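PDB 5UUJ: AlkZ from Streptomyces sahachiroi, which belongs to the AlkZ-like DNA glycosylase family, mixed helix-and-strand proteins whose sequences are grouped with the helix-turn-helix class. Local coordinates for residues F227-L231 and S232-T236; K238-L241 and R242-F245; G246-G249 and D250-T253; F263-T266 and E267-E270. One frame throughout, in Å; residues are numbered along the deposited sequence.

Contact 1: F227-L231 and S232-T236; sequences FDRWL and SLNST
Asp228 turns its carboxylate from the last turns of helix 224-232 into the loop beyond, where Ser232 and Thr236 meet it from opposite faces of its plane. With CG anti to the backbone N (chi1 -164°), both oxygens face the returning chain. Thr236 OG1 donates to Asp228 OD1 at 2.7 Å, on the syn side and 30° out of plane, while Ser232 OG gives its proton to the same OD1 from above the other face, at 2.9 Å. Thr236 N completes the grip, bonding to the syn lone pair of Asp228 OD2 at 3.0 Å. Thr236 thus holds both oxygens, which fixes the rotation of the carboxylate, and Asp has the reach to receive all three donors in a buried place. Ser232 OG also accepts from Ser235 N at 3.0 Å, an ST motif at the end of the first helix of what looks like a helix-turn-helix, with helix 238-248 as the second. Leu233 and Asn234 both take positive phi as the chain leaves the helix, a conformation that asparagine tolerates well. The turn lets Asn234 N reach Asp228 O at 2.9 Å, across the carbonyl plane from Ser232 N, which bonds to the same oxygen. The Asn234 side chain lies along the Arg229 methylenes at CB and CG, pointing the same way, while the guanidinium goes on to bond Pro294 O through NH2. Leu231, buried against Leu97 and Met98 of helix 91-100, passes its CD2 within 3.9 Å of Thr236 OG1, adding an apolar wall beside the hydroxyl.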
loop_
_atom_site.group_PDB
_atom_site.type_symbol
_atom_site.label_atom_id
_atom_site.label_comp_id
_atom_site.label_asym_id
_atom_site.label_seq_id
_atom_site.Cartn_x
_atom_site.Cartn_y
_atom_site.Cartn_z
ATOM N N PHE A 227 -5.057 -9.862 7.628
ATOM C CA PHE A 227 -4.682 -9.930 6.224
ATOM C C PHE A 227 -5.773 -9.360 5.320
ATOM O O PHE A 227 -5.497 -8.538 4.445
ATOM C CB PHE A 227 -4.378 -11.370 5.817
ATOM C CG PHE A 227 -4.274 -11.566 4.332
ATOM C CD1 PHE A 227 -3.130 -11.191 3.650
ATOM C CD2 PHE A 227 -5.324 -12.115 3.618
ATOM C CE1 PHE A 227 -3.032 -11.364 2.285
ATOM C CE2 PHE A 227 -5.231 -12.294 2.250
ATOM C CZ PHE A 227 -4.082 -11.917 1.584
ATOM N N ASP A 228 -7.011 -9.794 5.538
ATOM C CA ASP A 228 -8.112 -9.405 4.665
ATOM C C ASP A 228 -8.550 -7.970 4.955
ATOM O O ASP A 228 -9.155 -7.320 4.104
ATOM C CB ASP A 228 -9.289 -10.373 4.820
ATOM C CG ASP A 228 -10.292 -10.272 3.675
ATOM O OD1 ASP A 228 -9.875 -10.003 2.529
ATOM O OD2 ASP A 228 -11.498 -10.474 3.919
ATOM N N ARG A 229 -8.239 -7.474 6.150
ATOM C CA ARG A 229 -8.477 -6.067 6.459
ATOM C C ARG A 229 -7.560 -5.189 5.610
ATOM O O ARG A 229 -7.997 -4.198 5.023
ATOM C CB ARG A 229 -8.251 -5.771 7.942
ATOM C CG ARG A 229 -8.478 -4.300 8.287
ATOM C CD ARG A 229 -8.581 -4.060 9.775
ATOM N NE ARG A 229 -7.285 -4.200 10.437
ATOM C CZ ARG A 229 -7.061 -4.922 11.533
ATOM N NH1 ARG A 229 -8.045 -5.595 12.122
ATOM N NH2 ARG A 229 -5.839 -4.973 12.046
ATOM N N TRP A 230 -6.286 -5.560 5.559
ATOM C CA TRP A 230 -5.321 -4.884 4.699
ATOM C C TRP A 230 -5.716 -5.013 3.229
ATOM O O TRP A 230 -5.687 -4.036 2.483
ATOM C CB TRP A 230 -3.920 -5.460 4.920
ATOM C CG TRP A 230 -2.954 -5.126 3.832
ATOM C CD1 TRP A 230 -2.257 -3.962 3.681
ATOM C CD2 TRP A 230 -2.568 -5.970 2.740
ATOM N NE1 TRP A 230 -1.466 -4.027 2.560
ATOM C CE2 TRP A 230 -1.636 -5.249 1.966
ATOM C CE3 TRP A 230 -2.919 -7.264 2.341
ATOM C CZ2 TRP A 230 -1.054 -5.776 0.816
ATOM C CZ3 TRP A 230 -2.337 -7.787 1.200
ATOM C CH2 TRP A 230 -1.415 -7.044 0.450
ATOM N N LEU A 231 -6.102 -6.219 2.827
ATOM C CA LEU A 231 -6.414 -6.498 1.432
ATOM C C LEU A 231 -7.646 -5.747 0.941
ATOM O O LEU A 231 -7.602 -5.093 -0.100
ATOM C CB LEU A 231 -6.626 -8.002 1.227
ATOM C CG LEU A 231 -6.888 -8.455 -0.214
ATOM C CD1 LEU A 231 -5.634 -8.315 -1.071
ATOM C CD2 LEU A 231 -7.403 -9.885 -0.243
ATOM N N SER A 232 -8.745 -5.842 1.687
ATOM C CA SER A 232 -10.042 -5.419 1.167
ATOM C C SER A 232 -11.027 -4.939 2.229
ATOM O O SER A 232 -12.230 -4.920 1.984
ATOM C CB SER A 232 -10.674 -6.579 0.402
ATOM O OG SER A 232 -11.038 -7.617 1.293
ATOM N N LEU A 233 -10.523 -4.545 3.394
ATOM C CA LEU A 233 -11.382 -4.195 4.523
ATOM C C LEU A 233 -12.358 -5.334 4.810
ATOM O O LEU A 233 -13.559 -5.118 4.986
ATOM C CB LEU A 233 -12.141 -2.889 4.254
ATOM C CG LEU A 233 -11.285 -1.641 4.014
ATOM C CD1 LEU A 233 -12.168 -0.432 3.729
ATOM C CD2 LEU A 233 -10.378 -1.361 5.203
ATOM N N ASN A 234 -11.823 -6.552 4.830
ATOM C CA ASN A 234 -12.584 -7.754 5.166
ATOM C C ASN A 234 -13.772 -8.015 4.238
ATOM O O ASN A 234 -14.883 -8.276 4.697
ATOM C CB ASN A 234 -13.065 -7.679 6.618
ATOM C CG ASN A 234 -11.914 -7.706 7.608
ATOM O OD1 ASN A 234 -11.329 -8.758 7.865
ATOM N ND2 ASN A 234 -11.580 -6.549 8.163
ATOM N N SER A 235 -13.519 -7.967 2.932
ATOM C CA SER A 235 -14.565 -8.176 1.934
ATOM C C SER A 235 -14.525 -9.580 1.331
ATOM O O SER A 235 -15.444 -9.973 0.612
ATOM C CB SER A 235 -14.444 -7.135 0.818
ATOM O OG SER A 235 -14.569 -5.820 1.332
ATOM N N THR A 236 -13.468 -10.335 1.619
ATOM C CA THR A 236 -13.313 -11.671 1.047
ATOM C C THR A 236 -14.126 -12.712 1.818
ATOM O O THR A 236 -14.268 -12.629 3.037
ATOM C CB THR A 236 -11.831 -12.109 1.027
ATOM O OG1 THR A 236 -11.043 -11.114 0.364
ATOM C CG2 THR A 236 -11.664 -13.444 0.301
#

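Contact 2: K238-L241 and R242-F245; sequences KPKL and RKWF
Lys240 O receives the N-H of Trp244 at 3.0 Å in a nearly straight helical bond, and one turn apart the lysine chain crosses the indole obliquely. Lys240 starts with CG anti to its backbone N (chi1 177°) and then bends twice, which folds the aliphatic chain over the indole. Its CG lies over the face, 3.7 Å from the centroid of the Trp244 six-membered ring and offset toward the rim, a CH-pi contact. Lys240 CD passes above the rim at the indole nitrogen, 3.3 Å from Trp244 NE1. Lysine suits this place because its methylenes can cover an aromatic face while the ammonium group travels on to a charge: NZ forms a salt bridge with Asp205 OD1, the atom that also accepts from Trp244 NE1. Lys243 runs alongside Lys240, pointing the same way, and their NZ atoms come within 3.8 Å; both ammonium groups gather round Asp205, outside this stretch, though Lys243 reaches its OD1 only in a long, weak ion pair. Leu241 CD2 meets Trp244 CE3 obliquely at 3.8 Å. Phe245 N bonds to Leu241 O at 3.1 Å, and Phe245 CD1 brings its ring edge close to that carbonyl. Pro239 sits in the first turn, where a missing N-H costs the helix little. Leu241 and Phe245 pack on Ile224 of helix 224-232, while Trp244 wedges between Ala208 and Ile212 of helix 204-219 and Leu97 of helix 91-100.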
loop_
_atom_site.group_PDB
_atom_site.type_symbol
_atom_site.label_atom_id
_atom_site.label_comp_id
_atom_site.label_asym_id
_atom_site.label_seq_id
_atom_site.Cartn_x
_atom_site.Cartn_y
_atom_site.Cartn_z
ATOM N N LYS A 238 -15.029 -15.603 3.962
ATOM C CA LYS A 238 -14.259 -16.138 5.075
ATOM C C LYS A 238 -13.933 -17.625 4.895
ATOM O O LYS A 238 -12.828 -18.049 5.220
ATOM C CB LYS A 238 -15.002 -15.899 6.391
ATOM C CG LYS A 238 -14.968 -14.442 6.841
ATOM C CD LYS A 238 -15.639 -14.249 8.192
ATOM C CE LYS A 238 -15.454 -12.830 8.707
ATOM N NZ LYS A 238 -16.142 -11.829 7.849
ATOM N N PRO A 239 -14.888 -18.422 4.381
ATOM C CA PRO A 239 -14.533 -19.806 4.040
ATOM C C PRO A 239 -13.396 -19.892 3.018
ATOM O O PRO A 239 -12.534 -20.765 3.123
ATOM C CB PRO A 239 -15.833 -20.368 3.454
ATOM C CG PRO A 239 -16.906 -19.571 4.089
ATOM C CD PRO A 239 -16.343 -18.193 4.296
ATOM N N LYS A 240 -13.401 -18.988 2.043
ATOM C CA LYS A 240 -12.366 -18.962 1.014
ATOM C C LYS A 240 -10.999 -18.657 1.630
ATOM O O LYS A 240 -10.002 -19.301 1.301
ATOM C CB LYS A 240 -12.720 -17.932 -0.067
ATOM C CG LYS A 240 -11.671 -17.754 -1.156
ATOM C CD LYS A 240 -11.589 -18.967 -2.069
ATOM C CE LYS A 240 -12.596 -18.885 -3.209
ATOM N NZ LYS A 240 -12.516 -20.083 -4.095
ATOM N N LEU A 241 -10.963 -17.676 2.527
ATOM C CA LEU A 241 -9.737 -17.322 3.241
ATOM C C LEU A 241 -9.179 -18.496 4.037
ATOM O O LEU A 241 -7.965 -18.706 4.087
ATOM C CB LEU A 241 -9.995 -16.155 4.189
ATOM C CG LEU A 241 -10.250 -14.805 3.526
ATOM C CD1 LEU A 241 -10.876 -13.845 4.519
ATOM C CD2 LEU A 241 -8.953 -14.243 2.974
ATOM N N ARG A 242 -10.072 -19.250 4.668
ATOM C CA ARG A 242 -9.675 -20.400 5.465
ATOM C C ARG A 242 -8.968 -21.436 4.596
ATOM O O ARG A 242 -7.953 -22.003 4.998
ATOM C CB ARG A 242 -10.896 -21.020 6.149
ATOM C CG ARG A 242 -10.594 -22.284 6.939
ATOM C CD ARG A 242 -11.862 -22.897 7.508
ATOM N NE ARG A 242 -12.326 -22.188 8.699
ATOM C CZ ARG A 242 -13.381 -22.551 9.421
ATOM N NH1 ARG A 242 -14.095 -23.614 9.078
ATOM N NH2 ARG A 242 -13.723 -21.848 10.491
ATOM N N LYS A 243 -9.506 -21.675 3.405
ATOM C CA LYS A 243 -8.916 -22.632 2.479
ATOM C C LYS A 243 -7.555 -22.149 1.978
ATOM O O LYS A 243 -6.606 -22.927 1.900
ATOM C CB LYS A 243 -9.848 -22.880 1.292
ATOM C CG LYS A 243 -9.482 -24.111 0.475
ATOM C CD LYS A 243 -9.287 -23.787 -1.001
ATOM C CE LYS A 243 -10.582 -23.348 -1.670
ATOM N NZ LYS A 243 -10.369 -23.000 -3.103
ATOM N N TRP A 244 -7.467 -20.865 1.641
ATOM C CA TRP A 244 -6.221 -20.286 1.147
ATOM C C TRP A 244 -5.078 -20.499 2.129
ATOM O O TRP A 244 -4.004 -20.967 1.752
ATOM C CB TRP A 244 -6.390 -18.792 0.879
ATOM C CG TRP A 244 -7.181 -18.476 -0.347
ATOM C CD1 TRP A 244 -7.561 -19.343 -1.332
ATOM C CD2 TRP A 244 -7.694 -17.194 -0.723
ATOM N NE1 TRP A 244 -8.275 -18.677 -2.298
ATOM C CE2 TRP A 244 -8.372 -17.356 -1.947
ATOM C CE3 TRP A 244 -7.644 -15.922 -0.142
ATOM C CZ2 TRP A 244 -8.997 -16.296 -2.599
ATOM C CZ3 TRP A 244 -8.266 -14.871 -0.793
ATOM C CH2 TRP A 244 -8.934 -15.065 -2.007
ATOM N N PHE A 245 -5.312 -20.147 3.388
ATOM C CA PHE A 245 -4.303 -20.308 4.424
ATOM C C PHE A 245 -4.076 -21.780 4.751
ATOM O O PHE A 245 -2.944 -22.202 4.983
ATOM C CB PHE A 245 -4.705 -19.540 5.683
ATOM C CG PHE A 245 -4.387 -18.074 5.620
ATOM C CD1 PHE A 245 -5.112 -17.230 4.796
ATOM C CD2 PHE A 245 -3.360 -17.541 6.380
ATOM C CE1 PHE A 245 -4.818 -15.883 4.733
ATOM C CE2 PHE A 245 -3.063 -16.190 6.321
ATOM C CZ PHE A 245 -3.791 -15.363 5.493
#

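Contact 3: G246-G249 and D250-T253; sequences GDMG and DELT
Met248, a selenomethionine, sends CG anti to its carbonyl carbon, runs straight through the next bond and bends at the last (chi3 73°), which swings CE round to the side chain of Leu252. Met248 CE and Leu252 CD2 meet at 3.8 Å, the two chains crossing at a slant. Glu251 crosses the same methionine at about a right angle, its OE1 lying 3.9 Å from Met248 CE, so that the extended acid borders this small apolar patch on its exposed flank. A flexible, unbranched methionine can curl round the turn in this way, and leucine offers branched methyls to receive it. The backbone turn that makes the meeting possible pivots on Gly249, whose phi of 62° and psi of -132° lie in a region open chiefly to a residue without CB. With Asp250 it forms the centre of a type II' beta turn, closed by Glu251 N donating to Met248 O at 3.2 Å. Overlapping it, Leu252 N donates to Gly249 O at 3.1 Å, which makes Asp250-Glu251 one short 3-10 turn between helix and strand. In both bonds the donor lies well above the carbonyl plane. Met248 rests on Ile212 and Lys213 of helix 204-219. Leu252 continues that layer against Leu216 and Leu265, where strand 252-257 begins its pairing with strand 260-265.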
loop_
_atom_site.group_PDB
_atom_site.type_symbol
_atom_site.label_atom_id
_atom_site.label_comp_id
_atom_site.label_asym_id
_atom_site.label_seq_id
_atom_site.Cartn_x
_atom_site.Cartn_y
_atom_site.Cartn_z
ATOM N N GLY A 246 -5.153 -22.557 4.752
ATOM C CA GLY A 246 -5.076 -23.962 5.100
ATOM C C GLY A 246 -4.293 -24.779 4.092
ATOM O O GLY A 246 -3.525 -25.663 4.465
ATOM N N ASP A 247 -4.483 -24.478 2.812
ATOM C CA ASP A 247 -3.831 -25.228 1.743
ATOM C C ASP A 247 -2.329 -24.975 1.696
ATOM O O ASP A 247 -1.588 -25.729 1.070
ATOM C CB ASP A 247 -4.450 -24.879 0.388
ATOM C CG ASP A 247 -5.862 -25.415 0.232
ATOM O OD1 ASP A 247 -6.274 -26.274 1.037
ATOM O OD2 ASP A 247 -6.558 -24.981 -0.709
HETATM N N MSE A 248 -1.874 -23.915 2.352
HETATM C CA MSE A 248 -0.447 -23.639 2.405
HETATM C C MSE A 248 0.240 -24.614 3.360
HETATM O O MSE A 248 1.417 -24.921 3.192
HETATM C CB MSE A 248 -0.191 -22.191 2.823
HETATM C CG MSE A 248 -0.611 -21.177 1.769
HETATM SE SE MSE A 248 -0.322 -19.326 2.306
HETATM C CE MSE A 248 1.621 -19.264 2.161
ATOM N N GLY A 249 -0.502 -25.115 4.345
ATOM C CA GLY A 249 0.014 -26.126 5.253
ATOM C C GLY A 249 1.206 -25.660 6.067
ATOM O O GLY A 249 1.189 -24.570 6.636
ATOM N N ASP A 250 2.250 -26.484 6.111
ATOM C CA ASP A 250 3.411 -26.195 6.948
ATOM C C ASP A 250 4.333 -25.141 6.328
ATOM O O ASP A 250 5.438 -24.914 6.819
ATOM C CB ASP A 250 4.196 -27.485 7.243
ATOM C CG ASP A 250 4.556 -28.263 5.989
ATOM O OD1 ASP A 250 4.658 -27.653 4.905
ATOM O OD2 ASP A 250 4.739 -29.497 6.095
ATOM N N GLU A 251 3.882 -24.501 5.252
ATOM C CA GLU A 251 4.540 -23.292 4.760
ATOM C C GLU A 251 4.326 -22.157 5.758
ATOM O O GLU A 251 5.049 -21.160 5.747
ATOM C CB GLU A 251 4.006 -22.887 3.383
ATOM C CG GLU A 251 4.948 -23.169 2.230
ATOM C CD GLU A 251 4.216 -23.250 0.902
ATOM O OE1 GLU A 251 3.239 -22.495 0.717
ATOM O OE2 GLU A 251 4.610 -24.075 0.050
ATOM N N LEU A 252 3.315 -22.317 6.610
ATOM C CA LEU A 252 3.029 -21.363 7.678
ATOM C C LEU A 252 3.353 -21.972 9.035
ATOM O O LEU A 252 3.273 -23.185 9.212
ATOM C CB LEU A 252 1.559 -20.931 7.656
ATOM C CG LEU A 252 1.010 -20.316 6.369
ATOM C CD1 LEU A 252 -0.459 -19.961 6.549
ATOM C CD2 LEU A 252 1.808 -19.093 5.964
ATOM N N THR A 253 3.706 -21.113 9.986
ATOM C CA THR A 253 3.931 -21.514 11.367
ATOM C C THR A 253 3.065 -20.645 12.264
ATOM O O THR A 253 2.958 -19.437 12.046
ATOM C CB THR A 253 5.421 -21.377 11.771
ATOM O OG1 THR A 253 6.202 -22.345 11.062
ATOM C CG2 THR A 253 5.611 -21.585 13.269
#

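Contact 4: F263-T266 and E267-E270; sequences FVLT and EHAE
Leu265 and His268 lie side by side, pointing the same way, where the second strand of a hairpin turns into helix 269-274; three helices followed by such a hairpin resemble a winged-helix domain. The inner side is the closely packed one. Leu265 CD1 comes to 3.8 Å from His268 CE1, approaching the imidazole obliquely, while CG of Glu267 covers the centre of one ring face. Trp15 meets the same ring, and Leu265 continues onto Leu216 of helix 204-219, a good place for a branched apolar residue. Two overlapping type I turns bring the groups together: His268 N donates to Leu265 O at 2.9 Å, and Ala269 N to Thr266 O at 3.2 Å. A water in the plane of the imidazole links its edge to the strand, lying 3.0 Å from His268 ND1 and accepting from Leu265 N. Outward the contact thins. Glu267 and Glu270 are exposed, as suits acids, and the former has a long, weak ion pair with Lys213. On this side a second water spans the turn, donating to Thr266 O at 2.6 Å and accepting from Glu270 N at 3.1 Å.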
loop_
_atom_site.group_PDB
_atom_site.type_symbol
_atom_site.label_atom_id
_atom_site.label_comp_id
_atom_site.label_asym_id
_atom_site.label_seq_id
_atom_site.Cartn_x
_atom_site.Cartn_y
_atom_site.Cartn_z
ATOM N N PHE A 263 -0.066 -16.180 12.165
ATOM C CA PHE A 263 0.719 -16.973 11.224
ATOM C C PHE A 263 1.962 -16.226 10.753
ATOM O O PHE A 263 1.892 -15.054 10.384
ATOM C CB PHE A 263 -0.126 -17.359 10.005
ATOM C CG PHE A 263 -1.282 -18.267 10.323
ATOM C CD1 PHE A 263 -1.064 -19.573 10.735
ATOM C CD2 PHE A 263 -2.585 -17.820 10.189
ATOM C CE1 PHE A 263 -2.125 -20.411 11.019
ATOM C CE2 PHE A 263 -3.652 -18.655 10.470
ATOM C CZ PHE A 263 -3.422 -19.950 10.887
ATOM N N VAL A 264 3.098 -16.914 10.767
ATOM C CA VAL A 264 4.313 -16.418 10.131
ATOM C C VAL A 264 4.770 -17.463 9.116
ATOM O O VAL A 264 4.454 -18.643 9.261
ATOM C CB VAL A 264 5.435 -16.135 11.161
ATOM C CG1 VAL A 264 6.030 -17.436 11.713
ATOM C CG2 VAL A 264 6.523 -15.273 10.541
ATOM N N LEU A 265 5.484 -17.039 8.079
ATOM C CA LEU A 265 6.080 -17.998 7.152
ATOM C C LEU A 265 7.100 -18.847 7.900
ATOM O O LEU A 265 7.918 -18.327 8.659
ATOM C CB LEU A 265 6.745 -17.296 5.966
ATOM C CG LEU A 265 5.815 -16.549 5.006
ATOM C CD1 LEU A 265 6.625 -15.749 4.001
ATOM C CD2 LEU A 265 4.882 -17.514 4.287
ATOM N N THR A 266 7.041 -20.157 7.686
ATOM C CA THR A 266 7.940 -21.083 8.361
ATOM C C THR A 266 9.399 -20.761 8.041
ATOM O O THR A 266 10.278 -20.938 8.883
ATOM C CB THR A 266 7.628 -22.539 7.968
ATOM O OG1 THR A 266 6.263 -22.833 8.291
ATOM C CG2 THR A 266 8.549 -23.522 8.699
ATOM N N GLU A 267 9.651 -20.270 6.832
ATOM C CA GLU A 267 11.009 -19.924 6.421
ATOM C C GLU A 267 11.568 -18.734 7.211
ATOM O O GLU A 267 12.760 -18.454 7.147
ATOM C CB GLU A 267 11.051 -19.619 4.919
ATOM C CG GLU A 267 10.174 -18.450 4.487
ATOM C CD GLU A 267 10.370 -18.075 3.025
ATOM O OE1 GLU A 267 9.358 -17.915 2.309
ATOM O OE2 GLU A 267 11.535 -17.930 2.591
ATOM N N HIS A 268 10.705 -18.045 7.955
ATOM C CA HIS A 268 11.109 -16.884 8.747
ATOM C C HIS A 268 10.999 -17.129 10.254
ATOM O O HIS A 268 11.303 -16.242 11.053
ATOM C CB HIS A 268 10.256 -15.668 8.372
ATOM C CG HIS A 268 10.469 -15.187 6.972
ATOM N ND1 HIS A 268 9.472 -14.594 6.230
ATOM C CD2 HIS A 268 11.569 -15.209 6.180
ATOM C CE1 HIS A 268 9.946 -14.271 5.039
ATOM N NE2 HIS A 268 11.214 -14.632 4.985
ATOM N N ALA A 269 10.565 -18.326 10.639
ATOM C CA ALA A 269 10.307 -18.637 12.042
ATOM C C ALA A 269 11.566 -18.525 12.909
ATOM O O ALA A 269 11.563 -17.832 13.925
ATOM C CB ALA A 269 9.710 -20.032 12.165
ATOM N N GLU A 270 12.634 -19.207 12.503
ATOM C CA GLU A 270 13.885 -19.207 13.260
ATOM C C GLU A 270 14.496 -17.813 13.333
ATOM O O GLU A 270 15.005 -17.396 14.372
ATOM C CB GLU A 270 14.886 -20.179 12.632
ATOM C CG GLU A 270 14.483 -21.639 12.751
ATOM C CD GLU A 270 14.488 -22.130 14.187
ATOM O OE1 GLU A 270 15.434 -21.792 14.932
ATOM O OE2 GLU A 270 13.542 -22.849 14.574
HETATM O O HOH W 1 6.727 -14.465 7.445
HETATM O O HOH W 2 12.717 -20.843 9.913
#

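The four contacts follow in series along the chain, without nesting or crossing. Contact 1 closes the loop after helix 224-232, and contact 2 is built on the helix that comes next; they touch where Thr236 CG2 packs on Leu241 and Trp244. The same helix runs into contact 3, whose turn leads to strand 252-257. After the hairpin reverses, contact 4 closes the exit from strand 260-265. Contacts 3 and 4 meet along adjacent strands: Thr253 N bonds to Val264 O in the sheet, and Asp250 O is hydrogen-bonded to Thr266 OG1. Phe245 against Phe263 links contacts 2 and 4, so helices 204-219, 224-232 and 238-248 and the hairpin form one unit, resembling a winged helix.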